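Long-range contact in fucoxanthin chlorophyll a/c-binding protein Lhcq10 (Chaetoceros gracilis, PDB 6L4U), which probably harvests light as an antenna protein, binding chlorophylls a and c and fucoxanthin within a large pigment-protein assembly: residues Z[146-151]-Z[167-173]. Residues are numbered along the deposited sequence; the frame is centred on the assembly and turned at random.
With CLA (chlorophyll a), chain B.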
loop_
_atom_site.group_PDB
_atom_site.type_symbol
_atom_site.label_atom_id
_atom_site.label_comp_id
_atom_site.label_asym_id
_atom_site.label_seq_id
_atom_site.Cartn_x
_atom_site.Cartn_y
_atom_site.Cartn_z
ATOM N N PHE Z 146 23.439 52.248 78.039
ATOM C CA PHE Z 146 22.089 52.485 78.534
ATOM C C PHE Z 146 21.809 53.974 78.633
ATOM O O PHE Z 146 20.698 54.421 78.322
ATOM C CB PHE Z 146 21.864 51.821 79.894
ATOM C CG PHE Z 146 20.491 52.078 80.458
ATOM C CD1 PHE Z 146 20.286 53.044 81.437
ATOM C CD2 PHE Z 146 19.395 51.373 79.984
ATOM C CE1 PHE Z 146 19.019 53.303 81.921
ATOM C CE2 PHE Z 146 18.128 51.615 80.481
ATOM C CZ PHE Z 146 17.942 52.578 81.455
ATOM N N LEU Z 147 22.793 54.755 79.094
ATOM C CA LEU Z 147 22.572 56.190 79.196
ATOM C C LEU Z 147 22.503 56.836 77.825
ATOM O O LEU Z 147 21.799 57.837 77.647
ATOM C CB LEU Z 147 23.637 56.874 80.055
ATOM C CG LEU Z 147 24.027 56.174 81.353
ATOM C CD1 LEU Z 147 25.414 56.578 81.843
ATOM C CD2 LEU Z 147 22.938 56.302 82.382
ATOM N N GLU Z 148 23.201 56.264 76.849
ATOM C CA GLU Z 148 22.998 56.659 75.463
ATOM C C GLU Z 148 21.616 56.241 74.978
ATOM O O GLU Z 148 20.984 56.960 74.197
ATOM C CB GLU Z 148 24.092 56.050 74.593
ATOM C CG GLU Z 148 25.479 56.552 74.933
ATOM C CD GLU Z 148 25.847 57.806 74.175
ATOM O OE1 GLU Z 148 25.479 57.918 72.988
ATOM O OE2 GLU Z 148 26.516 58.678 74.765
ATOM N N TRP Z 149 21.129 55.088 75.443
ATOM C CA TRP Z 149 19.793 54.632 75.073
ATOM C C TRP Z 149 18.713 55.457 75.757
ATOM O O TRP Z 149 17.704 55.805 75.135
ATOM C CB TRP Z 149 19.632 53.154 75.430
ATOM C CG TRP Z 149 18.394 52.507 74.897
ATOM C CD1 TRP Z 149 18.278 51.794 73.741
ATOM C CD2 TRP Z 149 17.098 52.495 75.508
ATOM N NE1 TRP Z 149 16.992 51.343 73.590
ATOM C CE2 TRP Z 149 16.247 51.760 74.662
ATOM C CE3 TRP Z 149 16.575 53.028 76.690
ATOM C CZ2 TRP Z 149 14.902 51.555 74.953
ATOM C CZ3 TRP Z 149 15.244 52.826 76.975
ATOM C CH2 TRP Z 149 14.421 52.097 76.110
ATOM N N PHE Z 150 18.900 55.763 77.045
ATOM C CA PHE Z 150 17.860 56.451 77.802
ATOM C C PHE Z 150 17.732 57.911 77.396
ATOM O O PHE Z 150 16.648 58.492 77.513
ATOM C CB PHE Z 150 18.136 56.346 79.301
ATOM C CG PHE Z 150 16.969 56.741 80.157
ATOM C CD1 PHE Z 150 16.889 58.011 80.705
ATOM C CD2 PHE Z 150 15.943 55.843 80.403
ATOM C CE1 PHE Z 150 15.808 58.378 81.486
ATOM C CE2 PHE Z 150 14.863 56.202 81.183
ATOM C CZ PHE Z 150 14.795 57.470 81.726
ATOM N N SER Z 151 18.818 58.517 76.918
ATOM C CA SER Z 151 18.742 59.876 76.402
ATOM C C SER Z 151 17.999 59.950 75.075
ATOM O O SER Z 151 17.531 61.031 74.700
ATOM C CB SER Z 151 20.153 60.447 76.279
ATOM O OG SER Z 151 20.880 59.790 75.257
ATOM N N PHE Z 167 19.539 65.506 79.988
ATOM C CA PHE Z 167 19.327 64.098 80.273
ATOM C C PHE Z 167 17.991 63.924 80.980
ATOM O O PHE Z 167 17.731 64.605 81.980
ATOM C CB PHE Z 167 20.446 63.531 81.131
ATOM C CG PHE Z 167 20.675 62.068 80.930
ATOM C CD1 PHE Z 167 20.011 61.135 81.710
ATOM C CD2 PHE Z 167 21.550 61.620 79.957
ATOM C CE1 PHE Z 167 20.219 59.782 81.523
ATOM C CE2 PHE Z 167 21.763 60.272 79.767
ATOM C CZ PHE Z 167 21.097 59.352 80.551
ATOM N N PRO Z 168 17.114 63.059 80.479
ATOM C CA PRO Z 168 15.842 62.814 81.164
ATOM C C PRO Z 168 16.068 62.102 82.485
ATOM O O PRO Z 168 16.927 61.224 82.597
ATOM C CB PRO Z 168 15.076 61.929 80.176
ATOM C CG PRO Z 168 16.145 61.319 79.317
ATOM C CD PRO Z 168 17.214 62.337 79.201
ATOM N N ASN Z 169 15.319 62.516 83.504
ATOM C CA ASN Z 169 15.441 61.829 84.777
ATOM C C ASN Z 169 14.843 60.436 84.831
ATOM O O ASN Z 169 13.866 60.110 84.156
ATOM C CB ASN Z 169 14.984 62.648 85.991
ATOM C CG ASN Z 169 15.266 64.128 85.906
ATOM O OD1 ASN Z 169 14.671 64.935 85.208
ATOM N ND2 ASN Z 169 16.400 64.437 86.530
ATOM N N PHE Z 170 15.503 59.598 85.639
ATOM C CA PHE Z 170 15.137 58.199 85.799
ATOM C C PHE Z 170 13.835 58.021 86.565
ATOM O O PHE Z 170 13.202 56.970 86.430
ATOM C CB PHE Z 170 16.250 57.444 86.526
ATOM C CG PHE Z 170 17.468 57.189 85.691
ATOM C CD1 PHE Z 170 17.358 56.937 84.334
ATOM C CD2 PHE Z 170 18.728 57.186 86.270
ATOM C CE1 PHE Z 170 18.485 56.698 83.566
ATOM C CE2 PHE Z 170 19.858 56.949 85.510
ATOM C CZ PHE Z 170 19.736 56.705 84.157
ATOM N N SER Z 171 13.455 58.996 87.404
ATOM C CA SER Z 171 12.157 58.978 88.081
ATOM C C SER Z 171 10.965 58.924 87.154
ATOM O O SER Z 171 9.941 58.333 87.520
ATOM C CB SER Z 171 11.970 60.198 88.970
ATOM O OG SER Z 171 11.155 59.900 90.079
ATOM N N ASP Z 172 11.032 59.594 86.013
ATOM C CA ASP Z 172 9.867 59.614 85.159
ATOM C C ASP Z 172 10.015 58.578 84.044
ATOM O O ASP Z 172 10.825 57.649 84.137
ATOM C CB ASP Z 172 9.553 61.006 84.592
ATOM C CG ASP Z 172 9.726 62.132 85.599
ATOM O OD1 ASP Z 172 10.847 62.542 85.946
ATOM O OD2 ASP Z 172 8.730 62.360 86.310
ATOM N N SER Z 173 9.126 58.678 83.044
ATOM C CA SER Z 173 9.136 58.017 81.731
ATOM C C SER Z 173 8.786 56.533 81.754
ATOM O O SER Z 173 8.583 55.933 80.692
ATOM C CB SER Z 173 10.493 58.188 81.041
ATOM O OG SER Z 173 11.411 57.221 81.526
HETATM MG MG CLA B . 27.336 56.723 72.112
HETATM C CHA CLA B . 26.577 59.347 69.982
HETATM C CHB CLA B . 24.566 55.134 71.015
HETATM C CHC CLA B . 28.437 53.943 73.709
HETATM C CHD CLA B . 30.505 58.414 72.914
HETATM N NA CLA B . 25.861 57.127 70.718
HETATM C C1A CLA B . 25.607 58.195 70.049
HETATM C C2A CLA B . 24.304 58.206 69.279
HETATM C C3A CLA B . 23.709 56.881 69.683
HETATM C C4A CLA B . 24.791 56.352 70.550
HETATM C CMA CLA B . 22.488 57.108 70.559
HETATM C CAA CLA B . 24.494 58.026 67.760
HETATM C CBA CLA B . 25.701 57.159 67.384
HETATM C CGA CLA B . 25.577 56.387 66.093
HETATM O O1A CLA B . 24.509 56.241 65.531
HETATM O O2A CLA B . 26.769 55.793 65.510
HETATM N NB CLA B . 26.593 54.834 72.338
HETATM C C1B CLA B . 25.469 54.344 71.836
HETATM C C2B CLA B . 25.227 52.901 72.064
HETATM C C3B CLA B . 26.403 52.548 72.881
HETATM C C4B CLA B . 27.171 53.818 72.979
HETATM C CMB CLA B . 24.080 52.041 71.612
HETATM C CAB CLA B . 26.763 51.228 73.439
HETATM C CBB CLA B . 27.773 50.572 72.910
HETATM N NC CLA B . 29.128 56.268 73.020
HETATM C C1C CLA B . 29.297 55.139 73.734
HETATM C C2C CLA B . 30.480 55.131 74.628
HETATM C C3C CLA B . 31.083 56.455 74.392
HETATM C C4C CLA B . 30.172 57.054 73.385
HETATM C CMC CLA B . 30.937 54.040 75.556
HETATM C CAC CLA B . 32.320 57.058 75.010
HETATM C CBC CLA B . 31.875 57.643 76.332
HETATM N ND CLA B . 28.373 58.405 71.624
HETATM C C1D CLA B . 29.599 59.062 71.966
HETATM C C2D CLA B . 29.832 60.372 71.309
HETATM C C3D CLA B . 28.590 60.468 70.493
HETATM C C4D CLA B . 27.844 59.321 70.729
HETATM C CMD CLA B . 30.916 61.415 71.333
HETATM C CAD CLA B . 27.836 61.300 69.522
HETATM O OBD CLA B . 28.206 62.437 69.057
HETATM C CBD CLA B . 26.580 60.604 69.177
HETATM C CGD CLA B . 25.413 61.498 69.443
HETATM O O1D CLA B . 24.783 61.419 70.478
HETATM O O2D CLA B . 25.012 62.459 68.435
HETATM C CED CLA B . 23.842 63.241 68.639
HETATM C C1 CLA B . 26.683 55.002 64.328
HETATM C C2 CLA B . 26.667 53.519 64.615
HETATM C C3 CLA B . 27.789 52.781 64.595
HETATM C C4 CLA B . 29.124 53.402 64.305
HETATM C C5 CLA B . 27.715 51.300 64.873
#
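An aromatic packing contact joins the C-terminal end of helix 137-153 to the loop that leads on toward helix 196-223, with the Phe150 ring inserted among Phe167, Pro168, Phe170 and Ser173. Phe150 and Phe170 form a T-shaped pair: the edge of Phe170 is directed at the face of Phe150, ring centroids 4.8 Å apart and planes at 65°. The CG of Phe150 lies anti to its own N (chi1 -167°), which carries the ring out from the helix into the loop. There the carbonyl oxygens of Pro168 and Asn169 meet its rim near the ring plane, Pro168 O lying 3.3 Å from Phe150 CE1, while Pro168 CG packs 3.7 Å from Phe150 CD1. A leucine at Phe150 would probably leave the edge of Phe170 without an aromatic face and open a gap beside the Pro168 and Asn169 carbonyls. Phe170 reaches back along the helix: its CZ meets Leu147 CD2 at 3.7 Å, and its CE1 lies 3.8 Å from Phe146 CE1, at the edge of that ring. Val180 and Asn183 also touch Phe170.

In this chlorophyll a/b-binding-type fold, the opposite side of the same helical turn serves pigment binding. Glu148 points away from the loop, and its OE1 ligates the magnesium of a chlorophyll a at 2.4 Å; Lys86 hydrogen-bonds to the same oxygen. Phe146 also borders other chlorophyll a molecules, and Phe167 lines a chlorophyll c1 pocket. Phe167 crosses Leu147 at about a right angle, its CZ 3.6 Å from Leu147 CB, and Ser151 CB packs against its CE2. The hydroxyl of Ser151 turns back to its own helix, donating to Glu148 O at 3.0 Å from above the carbonyl plane.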